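Local coordinates for protein 26S proteasome regulatory subunit rpn10 (Schizosaccharomyces pombe, PDB 2X5N) that protects ubiquitin chains against disassembly by deubiquitinating enzymes and so promotes protein degradation by the 26S proteasome, at residues 8-12 against 25-29; 18-22 against 170-176; 30-34 against 177-182; 53-58 against 81-86; 121-125 against 151-155. One frame throughout, in Å; residues are numbered along the deposited sequence. Where two conformers were deposited one is given.

Interaction 1 of 5, residues 8-12 against 25-29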
# COMPACT_ATOMS: atom_id res chain seq x y z
N LEU A 8 0.23 -0.13 3.31
CA LEU A 8 1.39 0.62 3.72
C LEU A 8 1.25 2.06 3.25
O LEU A 8 1.20 2.33 2.04
CB LEU A 8 2.66 0.03 3.09
CG LEU A 8 3.31 -1.14 3.83
CD1 LEU A 8 2.31 -2.26 4.16
CD2 LEU A 8 4.47 -1.71 3.03
N ILE A 9 1.17 2.97 4.21
CA ILE A 9 1.04 4.39 3.91
C ILE A 9 2.38 5.09 4.02
O ILE A 9 3.21 4.76 4.87
CB ILE A 9 -0.03 5.10 4.78
CG1 ILE A 9 0.26 5.02 6.29
CG2 ILE A 9 -1.41 4.54 4.44
CD1 ILE A 9 -0.64 5.90 7.07
N ASP A 10 2.59 6.04 3.12
CA ASP A 10 3.76 6.89 3.15
C ASP A 10 3.43 8.10 4.03
O ASP A 10 2.57 8.92 3.69
CB ASP A 10 4.12 7.28 1.71
CG ASP A 10 5.44 8.02 1.58
OD1 ASP A 10 5.91 8.62 2.57
OD2 ASP A 10 6.00 8.00 0.46
N ASN A 11 4.09 8.17 5.18
CA ASN A 11 3.99 9.34 6.07
C ASN A 11 5.32 10.07 6.16
O ASN A 11 5.66 10.61 7.22
CB ASN A 11 3.49 8.96 7.46
CG ASN A 11 4.44 8.05 8.19
OD1 ASN A 11 5.08 7.20 7.58
ND2 ASN A 11 4.51 8.19 9.52
N SER A 12 6.07 10.11 5.05
CA SER A 12 7.30 10.89 4.97
C SER A 12 7.02 12.37 4.76
O SER A 12 5.90 12.78 4.44
CB SER A 12 8.22 10.39 3.85
OG SER A 12 7.76 10.81 2.59
N PHE A 25 -0.57 13.33 1.70
CA PHE A 25 -0.88 12.45 2.81
C PHE A 25 -2.38 12.22 2.96
O PHE A 25 -2.82 11.07 3.13
CB PHE A 25 -0.32 12.97 4.12
CG PHE A 25 -0.59 12.03 5.23
CD1 PHE A 25 0.21 10.89 5.39
CD2 PHE A 25 -1.71 12.15 6.02
CE1 PHE A 25 -0.07 9.95 6.36
CE2 PHE A 25 -1.99 11.21 7.00
CZ PHE A 25 -1.17 10.12 7.16
N GLU A 26 -3.15 13.30 2.92
CA GLU A 26 -4.59 13.21 3.16
C GLU A 26 -5.33 12.57 2.00
O GLU A 26 -6.35 11.90 2.17
CB GLU A 26 -5.14 14.60 3.45
CG GLU A 26 -4.77 15.09 4.85
CD GLU A 26 -5.44 14.25 5.92
OE1 GLU A 26 -6.63 13.89 5.73
OE2 GLU A 26 -4.80 13.94 6.95
N ALA A 27 -4.81 12.79 0.81
CA ALA A 27 -5.27 12.12 -0.40
C ALA A 27 -5.19 10.62 -0.32
O ALA A 27 -6.07 9.85 -0.70
CB ALA A 27 -4.69 12.70 -1.65
N GLN A 28 -4.03 10.21 0.17
CA GLN A 28 -3.73 8.82 0.40
C GLN A 28 -4.69 8.27 1.45
O GLN A 28 -5.23 7.17 1.30
CB GLN A 28 -2.25 8.70 0.84
CG GLN A 28 -1.92 7.50 1.65
CD GLN A 28 -0.52 7.60 2.15
OE1 GLN A 28 0.37 6.93 1.65
NE2 GLN A 28 -0.29 8.48 3.13
N LYS A 29 -4.86 9.00 2.54
CA LYS A 29 -5.71 8.53 3.66
C LYS A 29 -7.14 8.16 3.22
O LYS A 29 -7.68 7.13 3.64
CB LYS A 29 -5.73 9.56 4.79
CG LYS A 29 -6.29 9.06 6.09
CD LYS A 29 -6.30 10.17 7.12
CE LYS A 29 -6.85 9.71 8.46
NZ LYS A 29 -7.13 10.86 9.34
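This is a buried strand-to-helix contact at the C-terminal end of strand 3-9, where the chain leaves the sheet and meets the first turns of helix 24-42. Its centre is a pair of hydrogen bonds between the Q28 side-chain amide and the backbone of D10. D10 N donates to Q28 OE1 at 2.8 Å, and Q28 NE2 donates to D10 O at 2.9 Å. These bonds satisfy both the backbone N and the backbone O of D10 just where the strand ends. F25 lies beside them. The edge of its ring meets D10 O, with CD1 to O at 3.5 Å, and F25 CE1 approaches I9 CD1 at 4.2 Å and N11 CB at 3.9 Å. The side chain of D10 turns to its own loop: OD1 accepts from S12 N at 2.9 Å, an Asx turn, and from S12 OG at 2.9 Å. D10 OD2 is held by S115 and G114. This Asp-x-Ser segment follows the first strand, the position where, in many VWA domains, the metal-site (MIDAS) motif begins; no metal is modelled here. The strand lies between strands 47-52 and 106-113, and helix 24-42 packs across one face of that sheet.

Interaction 2 of 5, residues 18-22 against 170-176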
# COMPACT_ATOMS: atom_id res chain seq x y z
N GLY A 18 0.82 19.99 -1.26
CA GLY A 18 -0.53 20.25 -1.72
C GLY A 18 -0.79 20.01 -3.21
O GLY A 18 -1.82 20.41 -3.72
N ASP A 19 0.14 19.35 -3.89
CA ASP A 19 -0.09 19.01 -5.29
C ASP A 19 -1.13 17.91 -5.52
O ASP A 19 -1.54 17.69 -6.66
CB ASP A 19 1.23 18.72 -6.04
CG ASP A 19 2.00 17.52 -5.51
OD1 ASP A 19 1.69 16.97 -4.44
OD2 ASP A 19 2.96 17.12 -6.22
N TYR A 20 -1.54 17.23 -4.45
CA TYR A 20 -2.75 16.39 -4.46
C TYR A 20 -3.68 16.96 -3.41
O TYR A 20 -3.24 17.38 -2.36
CB TYR A 20 -2.41 14.91 -4.16
CG TYR A 20 -1.57 14.26 -5.22
CD1 TYR A 20 -2.10 13.32 -6.10
CD2 TYR A 20 -0.24 14.63 -5.39
CE1 TYR A 20 -1.32 12.76 -7.09
CE2 TYR A 20 0.55 14.07 -6.38
CZ TYR A 20 -0.00 13.14 -7.22
OH TYR A 20 0.79 12.60 -8.20
N ILE A 21 -4.98 17.00 -3.71
CA ILE A 21 -5.93 17.67 -2.85
C ILE A 21 -6.33 16.77 -1.69
O ILE A 21 -6.71 15.64 -1.90
CB ILE A 21 -7.18 18.11 -3.66
CG1 ILE A 21 -6.80 19.26 -4.59
CG2 ILE A 21 -8.28 18.59 -2.73
CD1 ILE A 21 -7.91 19.66 -5.54
N PRO A 22 -6.24 17.28 -0.45
CA PRO A 22 -5.70 18.58 -0.04
C PRO A 22 -4.18 18.55 0.23
O PRO A 22 -3.51 19.58 0.12
CB PRO A 22 -6.47 18.88 1.24
CG PRO A 22 -6.69 17.50 1.84
CD PRO A 22 -6.91 16.58 0.67
N ILE A 170 -0.31 7.89 -10.63
CA ILE A 170 -1.28 8.96 -10.78
C ILE A 170 -0.57 10.29 -10.62
O ILE A 170 -0.11 10.59 -9.53
CB ILE A 170 -2.35 8.90 -9.70
CG1 ILE A 170 -3.08 7.55 -9.73
CG2 ILE A 170 -3.35 10.05 -9.86
CD1 ILE A 170 -3.84 7.29 -11.00
N PRO A 171 -0.44 11.06 -11.70
CA PRO A 171 0.09 12.41 -11.60
C PRO A 171 -0.68 13.41 -10.80
O PRO A 171 -1.87 13.18 -10.58
CB PRO A 171 0.42 12.84 -13.04
CG PRO A 171 -0.05 11.72 -13.91
CD PRO A 171 -0.81 10.70 -13.07
N PRO A 172 -0.08 14.55 -10.46
CA PRO A 172 -0.87 15.62 -9.86
C PRO A 172 -2.10 16.02 -10.65
O PRO A 172 -1.95 16.06 -11.85
CB PRO A 172 0.15 16.72 -9.55
CG PRO A 172 1.48 16.02 -9.54
CD PRO A 172 1.35 14.89 -10.52
N SER A 173 -3.24 16.30 -10.05
CA SER A 173 -4.37 16.75 -10.83
C SER A 173 -5.36 17.41 -9.92
O SER A 173 -5.22 17.31 -8.70
CB SER A 173 -5.01 15.60 -11.60
OG SER A 173 -6.05 14.98 -10.87
N PRO A 174 -6.34 18.11 -10.50
CA PRO A 174 -7.51 18.56 -9.76
C PRO A 174 -8.50 17.60 -9.13
O PRO A 174 -9.33 17.94 -8.28
CB PRO A 174 -8.06 19.75 -10.55
CG PRO A 174 -7.26 19.75 -11.87
CD PRO A 174 -6.47 18.47 -11.93
N GLN A 175 -8.42 16.36 -9.62
CA GLN A 175 -9.34 15.31 -9.21
C GLN A 175 -8.81 14.63 -7.97
O GLN A 175 -7.67 14.83 -7.59
CB GLN A 175 -9.59 14.32 -10.35
CG GLN A 175 -10.22 15.00 -11.58
CD GLN A 175 -10.89 14.04 -12.54
OE1 GLN A 175 -10.74 12.83 -12.44
NE2 GLN A 175 -11.63 14.59 -13.49
N LEU A 176 -9.64 13.82 -7.33
CA LEU A 176 -9.28 13.19 -6.07
C LEU A 176 -8.59 11.87 -6.27
O LEU A 176 -9.04 11.03 -7.05
CB LEU A 176 -10.51 12.97 -5.22
CG LEU A 176 -11.32 14.24 -4.91
CD1 LEU A 176 -12.43 13.93 -3.93
CD2 LEU A 176 -10.42 15.34 -4.37
O HOH W 1 -3.32 16.07 -7.49
O HOH W 2 -5.38 15.36 -6.46
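Two loops meet here at the surface, one between strand 3-9 and helix 24-42, the other between strand 166-170 and helix 177-182. The main bump is the side chain of Y20, whose ring fits into the bend made by I170, P171 and P172. P172 lies over one face: its CA is 4.1 Å from the Y20 ring centroid, a CH-pi contact. The phenol reaches the bottom of the hollow, where Y20 OH donates to I170 O at 2.6 Å. G144 N hydrogen bonds to the same hydroxyl. The backbone O of D19 lies 3.5 Å from P172 CB, while the D19 carboxylate forms a salt bridge with R24. I21 is a second, more exposed bump. It reaches between P174 and L176, with I21 CD1 to P174 O at 3.5 Å and I21 CG2 to L176 CD2 at 4.2 Å. Two waters bridge the backbones. Water 1 donates to D19 O at 2.5 Å and accepts from S173 N at 2.6 Å. Water 2 accepts from I21 N at 3.2 Å and donates to Q175 O at 2.6 Å. With one direct hydrogen bond, the join of these mostly exposed backbones depends on Y20 and on solvent.

Interaction 3 of 5, residues 30-34 against 177-182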
# COMPACT_ATOMS: atom_id res chain seq x y z
N ASP A 30 -7.73 8.97 2.34
CA ASP A 30 -9.05 8.65 1.79
C ASP A 30 -9.01 7.40 0.88
O ASP A 30 -9.93 6.59 0.85
CB ASP A 30 -9.61 9.83 0.97
CG ASP A 30 -10.10 11.00 1.84
OD1 ASP A 30 -9.92 10.96 3.07
OD2 ASP A 30 -10.67 11.96 1.28
N THR A 31 -7.92 7.23 0.14
CA THR A 31 -7.73 6.06 -0.73
C THR A 31 -7.60 4.75 0.08
O THR A 31 -8.08 3.69 -0.33
CB THR A 31 -6.52 6.27 -1.61
OG1 THR A 31 -6.66 7.54 -2.26
CG2 THR A 31 -6.41 5.19 -2.64
N VAL A 32 -6.98 4.83 1.25
CA VAL A 32 -6.85 3.67 2.13
C VAL A 32 -8.24 3.09 2.46
O VAL A 32 -8.44 1.87 2.45
CB VAL A 32 -6.09 4.04 3.43
CG1 VAL A 32 -6.16 2.91 4.47
CG2 VAL A 32 -4.63 4.37 3.11
N HIS A 33 -9.19 3.96 2.74
CA HIS A 33 -10.52 3.51 3.14
C HIS A 33 -11.15 2.74 1.98
O HIS A 33 -11.81 1.71 2.17
CB HIS A 33 -11.39 4.70 3.58
CG HIS A 33 -12.57 4.30 4.42
ND1 HIS A 33 -13.33 5.21 5.13
CD2 HIS A 33 -13.11 3.11 4.71
CE1 HIS A 33 -14.30 4.56 5.79
NE2 HIS A 33 -14.18 3.27 5.55
N MET A 34 -10.94 3.23 0.76
CA MET A 34 -11.48 2.56 -0.42
C MET A 34 -10.89 1.17 -0.63
O MET A 34 -11.62 0.23 -0.90
CB MET A 34 -11.29 3.49 -1.65
CG MET A 34 -11.75 2.93 -2.98
SD MET A 34 -10.63 1.75 -3.77
CE MET A 34 -9.20 2.78 -4.07
N LEU A 177 -7.48 11.67 -5.56
CA LEU A 177 -6.72 10.44 -5.71
C LEU A 177 -7.58 9.21 -5.47
O LEU A 177 -7.47 8.23 -6.20
CB LEU A 177 -5.54 10.47 -4.74
CG LEU A 177 -4.60 9.25 -4.77
CD1 LEU A 177 -3.95 9.07 -6.14
CD2 LEU A 177 -3.56 9.36 -3.69
N SER A 178 -8.43 9.26 -4.46
CA SER A 178 -9.24 8.10 -4.13
C SER A 178 -10.14 7.72 -5.30
O SER A 178 -10.30 6.55 -5.61
CB SER A 178 -10.05 8.34 -2.86
OG SER A 178 -10.90 9.47 -3.00
N ASP A 179 -10.73 8.71 -5.95
CA ASP A 179 -11.58 8.45 -7.11
C ASP A 179 -10.77 7.85 -8.24
O ASP A 179 -11.19 6.90 -8.88
CB ASP A 179 -12.27 9.74 -7.58
CG ASP A 179 -13.29 10.26 -6.57
OD1 ASP A 179 -13.91 9.43 -5.88
OD2 ASP A 179 -13.46 11.48 -6.46
N LEU A 180 -9.61 8.43 -8.51
CA LEU A 180 -8.75 7.94 -9.59
C LEU A 180 -8.28 6.51 -9.34
O LEU A 180 -8.31 5.68 -10.24
CB LEU A 180 -7.58 8.89 -9.79
CG LEU A 180 -8.02 10.25 -10.33
CD1 LEU A 180 -6.90 11.27 -10.16
CD2 LEU A 180 -8.42 10.14 -11.80
N VAL A 181 -7.86 6.20 -8.12
CA VAL A 181 -7.47 4.83 -7.80
C VAL A 181 -8.68 3.89 -7.83
O VAL A 181 -8.58 2.72 -8.21
CB VAL A 181 -6.71 4.75 -6.47
CG1 VAL A 181 -6.31 3.32 -6.18
CG2 VAL A 181 -5.46 5.64 -6.50
N ASN A 182 -9.84 4.38 -7.41
CA ASN A 182 -11.04 3.57 -7.48
C ASN A 182 -11.35 3.19 -8.94
O ASN A 182 -11.94 2.14 -9.18
CB ASN A 182 -12.23 4.28 -6.83
CG ASN A 182 -13.41 3.35 -6.60
OD1 ASN A 182 -13.25 2.23 -6.17
ND2 ASN A 182 -14.61 3.84 -6.87
O HOH W 3 -11.18 11.88 -1.36
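Helix segments 30-34 and 177-182 run side by side in roughly the same direction. Their axes approach to 8.6 Å and cross at -34°. The backbones are closest at T31 and S178, whose CA atoms are 4.2 Å apart. Small side chains make this possible. T31 OG1 sits 3.2 Å from S178 CA and 3.7 Å from L177 CG, but its hydrogen bond goes to A27 O in its own helix. T31 CG2 touches V181 CB at 3.9 Å. One turn further on, M34 fills the widening gap. Its CE packs on V181 CG1 at 3.6 Å, and its SD lies 3.6 Å from N182 OD1, an atom that accepts from Q188 N. At the other end, D30 CB and S178 CB are 4.1 Å apart. No direct hydrogen bond links the segments. Water 3 joins them instead, donating to D30 OD2 at 2.7 Å and hydrogen bonding to S178 OG at 2.9 Å. Deeper in, T31 touches F112, L177 touches I143 and V181 touches I141, all on sheet strands. This is the alpha/beta sandwich arrangement of a VWA domain, in which the last helix packs beside the first on one face of the central sheet.

Interaction 4 of 5, residues 53-58 against 81-86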
# COMPACT_ATOMS: atom_id res chain seq x y z
N ILE A 53 5.46 3.63 6.21
CA ILE A 53 6.82 3.44 5.71
C ILE A 53 7.69 4.67 5.88
O ILE A 53 8.86 4.64 5.55
CB ILE A 53 6.88 2.93 4.27
CG1 ILE A 53 6.35 3.97 3.29
CG2 ILE A 53 6.09 1.65 4.14
CD1 ILE A 53 6.71 3.71 1.83
N GLY A 54 7.13 5.72 6.48
CA GLY A 54 7.86 6.96 6.64
C GLY A 54 8.20 7.27 8.07
O GLY A 54 8.34 6.37 8.93
N ASP A 55 8.41 8.56 8.33
CA ASP A 55 8.92 8.94 9.64
C ASP A 55 10.15 8.16 10.07
O ASP A 55 10.26 7.79 11.23
CB ASP A 55 7.82 9.19 10.69
CG ASP A 55 8.30 9.89 11.94
OD1 ASP A 55 9.31 10.62 11.88
OD2 ASP A 55 7.60 9.69 12.96
N ASN A 56 11.00 7.83 9.11
CA ASN A 56 12.26 7.18 9.45
C ASN A 56 12.31 5.70 9.74
O ASN A 56 13.36 5.10 9.83
CB ASN A 56 13.17 8.01 10.35
CG ASN A 56 13.30 9.43 9.89
OD1 ASN A 56 13.76 9.69 8.77
ND2 ASN A 56 12.90 10.37 10.75
N SER A 57 11.14 5.11 9.92
CA SER A 57 11.07 3.75 10.43
C SER A 57 9.66 3.22 10.26
O SER A 57 8.73 3.73 10.89
CB SER A 57 11.45 3.69 11.92
OG SER A 57 11.45 2.33 12.31
N PRO A 58 9.49 2.21 9.43
CA PRO A 58 8.17 1.59 9.31
C PRO A 58 7.52 1.09 10.57
O PRO A 58 8.24 0.46 11.35
CB PRO A 58 8.32 0.55 8.20
CG PRO A 58 9.55 0.96 7.46
CD PRO A 58 10.44 1.63 8.47
N ARG A 81 6.43 13.18 8.40
CA ARG A 81 7.74 13.81 8.45
C ARG A 81 8.81 12.77 8.15
O ARG A 81 8.51 11.58 8.05
CB ARG A 81 7.99 14.40 9.85
CG ARG A 81 8.07 13.32 10.93
CD ARG A 81 8.33 13.90 12.31
NE ARG A 81 9.52 14.75 12.35
CZ ARG A 81 10.77 14.30 12.39
NH1 ARG A 81 11.02 12.99 12.39
NH2 ARG A 81 11.77 15.17 12.44
N GLY A 82 10.06 13.20 8.04
CA GLY A 82 11.14 12.25 7.90
C GLY A 82 11.20 11.48 6.60
O GLY A 82 10.54 11.83 5.62
N ASN A 83 12.05 10.46 6.58
CA ASN A 83 12.34 9.68 5.38
C ASN A 83 11.44 8.47 5.23
O ASN A 83 11.00 7.88 6.22
CB ASN A 83 13.77 9.13 5.43
CG ASN A 83 14.81 10.21 5.51
OD1 ASN A 83 14.65 11.26 4.92
ND2 ASN A 83 15.87 9.96 6.25
N ALA A 84 11.22 8.08 3.98
CA ALA A 84 10.52 6.85 3.67
C ALA A 84 11.52 5.72 3.51
O ALA A 84 12.59 5.90 2.92
CB ALA A 84 9.72 7.01 2.40
N LYS A 85 11.12 4.54 3.98
CA LYS A 85 11.94 3.34 3.92
C LYS A 85 11.15 2.24 3.25
O LYS A 85 10.64 1.34 3.90
CB LYS A 85 12.30 2.92 5.34
CG LYS A 85 12.95 4.03 6.16
CD LYS A 85 14.33 4.29 5.66
CE LYS A 85 15.05 5.29 6.55
NZ LYS A 85 16.49 5.38 6.17
N PHE A 86 11.07 2.32 1.93
CA PHE A 86 10.22 1.43 1.14
C PHE A 86 10.57 -0.05 1.33
O PHE A 86 9.71 -0.87 1.68
CB PHE A 86 10.30 1.80 -0.34
CG PHE A 86 9.52 0.87 -1.22
CD1 PHE A 86 8.14 0.95 -1.31
CD2 PHE A 86 10.17 -0.10 -1.97
CE1 PHE A 86 7.42 0.08 -2.11
CE2 PHE A 86 9.45 -0.96 -2.79
CZ PHE A 86 8.08 -0.87 -2.85
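A salt bridge and several hydrogen bonds tie segment 53-58, which follows strand 47-52, to segment 81-86, which leads into helix 86-98 with K85 at its N-cap position. D55 OD1 pairs with R81 NH1 at 3.0 Å, meeting the edge of the guanidinium. N56 and the backbone of N83 form a reciprocal pair: N56 N donates to N83 O at 2.9 Å, and N83 N donates to N56 OD1 at 2.9 Å. At the other end K85 N donates to I53 O at 2.8 Å. A weak bond from D55 N to R81 O, 3.0 Å, adds to the set. CA-H...O contacts lie between them, such as G54 CA to N83 O at 3.3 Å and D55 CA to R81 O at 3.1 Å. G54 opens a type I' turn that ends at S57. G82 has no room for a CB, which would clash with N56 ND2. Further out, the aliphatic part of K85 lies along the turn, with CE 3.7 Å from N56 O, and its CB is 3.9 Å from P58 CD. I53 CD1 meets the edge of the F86 ring, with CD1 to CD1 at 4.4 Å. R81 pairs with N11 through the backbone, and G54 N makes a weak hydrogen bond to N11 OD1, beside the end of strand 3-9. Hydrogen bonds thus set the pairing, with the D55-R81 charge pair at the exposed end.

Interaction 5 of 5, residues 121-125 against 151-155. With SO4 (sulfate ion), chain C.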
# COMPACT_ATOMS: atom_id res chain seq x y z
N GLU A 121 17.90 0.15 -8.01
CA GLU A 121 17.06 -0.74 -8.80
C GLU A 121 17.44 -2.21 -8.59
O GLU A 121 16.56 -3.05 -8.49
CB GLU A 121 17.06 -0.39 -10.29
CG GLU A 121 16.09 -1.27 -11.07
CD GLU A 121 15.63 -0.65 -12.38
OE1 GLU A 121 15.86 0.56 -12.60
OE2 GLU A 121 15.01 -1.38 -13.18
N LYS A 122 18.73 -2.51 -8.52
CA LYS A 122 19.17 -3.88 -8.29
C LYS A 122 18.52 -4.42 -7.03
O LYS A 122 17.97 -5.51 -7.02
CB LYS A 122 20.69 -3.95 -8.18
CG LYS A 122 21.18 -5.22 -7.51
CD LYS A 122 22.59 -5.58 -7.92
CE LYS A 122 22.61 -6.25 -9.28
NZ LYS A 122 23.75 -7.20 -9.38
N ASN A 123 18.59 -3.64 -5.96
CA ASN A 123 17.82 -3.92 -4.75
C ASN A 123 16.31 -4.07 -4.82
O ASN A 123 15.73 -4.95 -4.21
CB ASN A 123 18.40 -3.39 -3.43
CG ASN A 123 19.82 -3.86 -3.18
OD1 ASN A 123 20.04 -5.00 -2.76
ND2 ASN A 123 20.79 -3.00 -3.42
N LEU A 124 15.69 -3.19 -5.61
CA LEU A 124 14.26 -3.26 -5.86
C LEU A 124 13.90 -4.58 -6.53
O LEU A 124 12.89 -5.19 -6.21
CB LEU A 124 13.80 -2.10 -6.74
CG LEU A 124 13.43 -0.79 -6.04
CD1 LEU A 124 12.97 0.23 -7.06
CD2 LEU A 124 12.35 -1.03 -5.00
N ILE A 125 14.72 -5.03 -7.48
CA ILE A 125 14.39 -6.25 -8.21
C ILE A 125 14.57 -7.47 -7.31
O ILE A 125 13.76 -8.39 -7.35
CB ILE A 125 15.22 -6.42 -9.48
CG1 ILE A 125 14.96 -5.26 -10.46
CG2 ILE A 125 14.92 -7.75 -10.14
CD1 ILE A 125 13.49 -5.02 -10.74
N ALA A 151 11.47 2.60 -12.54
CA ALA A 151 12.01 1.58 -11.65
C ALA A 151 10.89 0.75 -11.05
O ALA A 151 11.02 -0.46 -10.88
CB ALA A 151 12.85 2.22 -10.56
N LEU A 152 9.78 1.39 -10.71
CA LEU A 152 8.67 0.67 -10.10
C LEU A 152 7.96 -0.24 -11.10
O LEU A 152 7.39 -1.26 -10.70
CB LEU A 152 7.69 1.64 -9.44
CG LEU A 152 8.20 2.16 -8.09
CD1 LEU A 152 7.24 3.18 -7.50
CD2 LEU A 152 8.41 1.01 -7.12
N GLN A 153 8.00 0.09 -12.38
CA GLN A 153 7.41 -0.79 -13.38
C GLN A 153 8.21 -2.08 -13.46
O GLN A 153 7.66 -3.17 -13.54
CB GLN A 153 7.34 -0.12 -14.76
CG GLN A 153 6.73 -0.99 -15.86
CD GLN A 153 5.26 -1.28 -15.63
OE1 GLN A 153 4.45 -0.36 -15.52
NE2 GLN A 153 4.90 -2.56 -15.58
N HIS A 154 9.54 -1.97 -13.43
CA HIS A 154 10.38 -3.15 -13.43
C HIS A 154 10.18 -4.00 -12.17
O HIS A 154 10.19 -5.22 -12.23
CB HIS A 154 11.86 -2.75 -13.55
CG HIS A 154 12.15 -1.92 -14.76
ND1 HIS A 154 13.16 -0.97 -14.78
CD2 HIS A 154 11.56 -1.87 -15.98
CE1 HIS A 154 13.19 -0.39 -15.97
NE2 HIS A 154 12.23 -0.92 -16.71
N PHE A 155 10.01 -3.34 -11.04
CA PHE A 155 9.72 -4.00 -9.78
C PHE A 155 8.42 -4.83 -9.88
O PHE A 155 8.38 -6.02 -9.54
CB PHE A 155 9.61 -2.94 -8.68
CG PHE A 155 9.10 -3.47 -7.35
CD1 PHE A 155 9.97 -3.98 -6.39
CD2 PHE A 155 7.75 -3.45 -7.06
CE1 PHE A 155 9.50 -4.45 -5.18
CE2 PHE A 155 7.28 -3.92 -5.85
CZ PHE A 155 8.14 -4.42 -4.91
S SO4 C . 20.10 2.67 -9.95
O1 SO4 C . 20.36 2.82 -11.37
O2 SO4 C . 18.78 2.08 -9.75
O3 SO4 C . 20.14 3.97 -9.29
O4 SO4 C . 21.15 1.82 -9.38
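E121 begins helix 121-133 and makes the polar link of this contact. Its CA-to-CB bond points toward helix 151-159, where H154 ND1 donates to E121 OE2 at 2.5 Å, a very short His-carboxylate hydrogen bond. E121 OE1 is 4.0 Å from A151 CB. The backbone N of E121 donates to O2 of a sulfate ion at 2.7 Å. The ion sits at the start of the helix and probably comes from the crystallisation liquor. K122 and N123 are out of reach of segment 151-155. L124 turns back to it and is buried. Its CD1 lies 4.0 Å from A151 CB, its CD2 is 4.0 Å from F155 CD1, and its O is 3.2 Å from F155 CD1, at the edge of the ring. I125 ends the segment: its CD1 reaches over the backbone of the other helix, 3.6 Å from H154 O, 4.0 Å from H154 CB and 3.9 Å from F155 N. The two segments run nearly parallel, with 26° between them and 9.4 Å between their axes. Below them, L152 and F155 touch strand 136-143, and L124 rests on F86. Strand 136-143 lies between the two helices in the chain, and they pack side by side on one face of the sheet, as in the repeating alpha-beta units of a Rossmann-like VWA domain.

Interactions 1, 2 and 3 form one cluster around helix 24-42, with centres 11 to 13 Å apart. Interactions 1 and 3 share that helix, and A27 touches both Y20 and L177. Interactions 2 and 3 cross along the chain and bring residues near the C-terminus back to the N-terminal part. Interactions 4 and 5 are nested inside the loops they close. Interaction 4 joins interaction 1 through I9 O to I53 N and N11 O to R81 N, each 2.9 Å. Interaction 5 meets interaction 4 where F86 packs on L124 and F155. The centres of interactions 3 and 5 are about 25 Å apart, so their helix pairs are separate, linked through strand ends and the 53-58/81-86 loops.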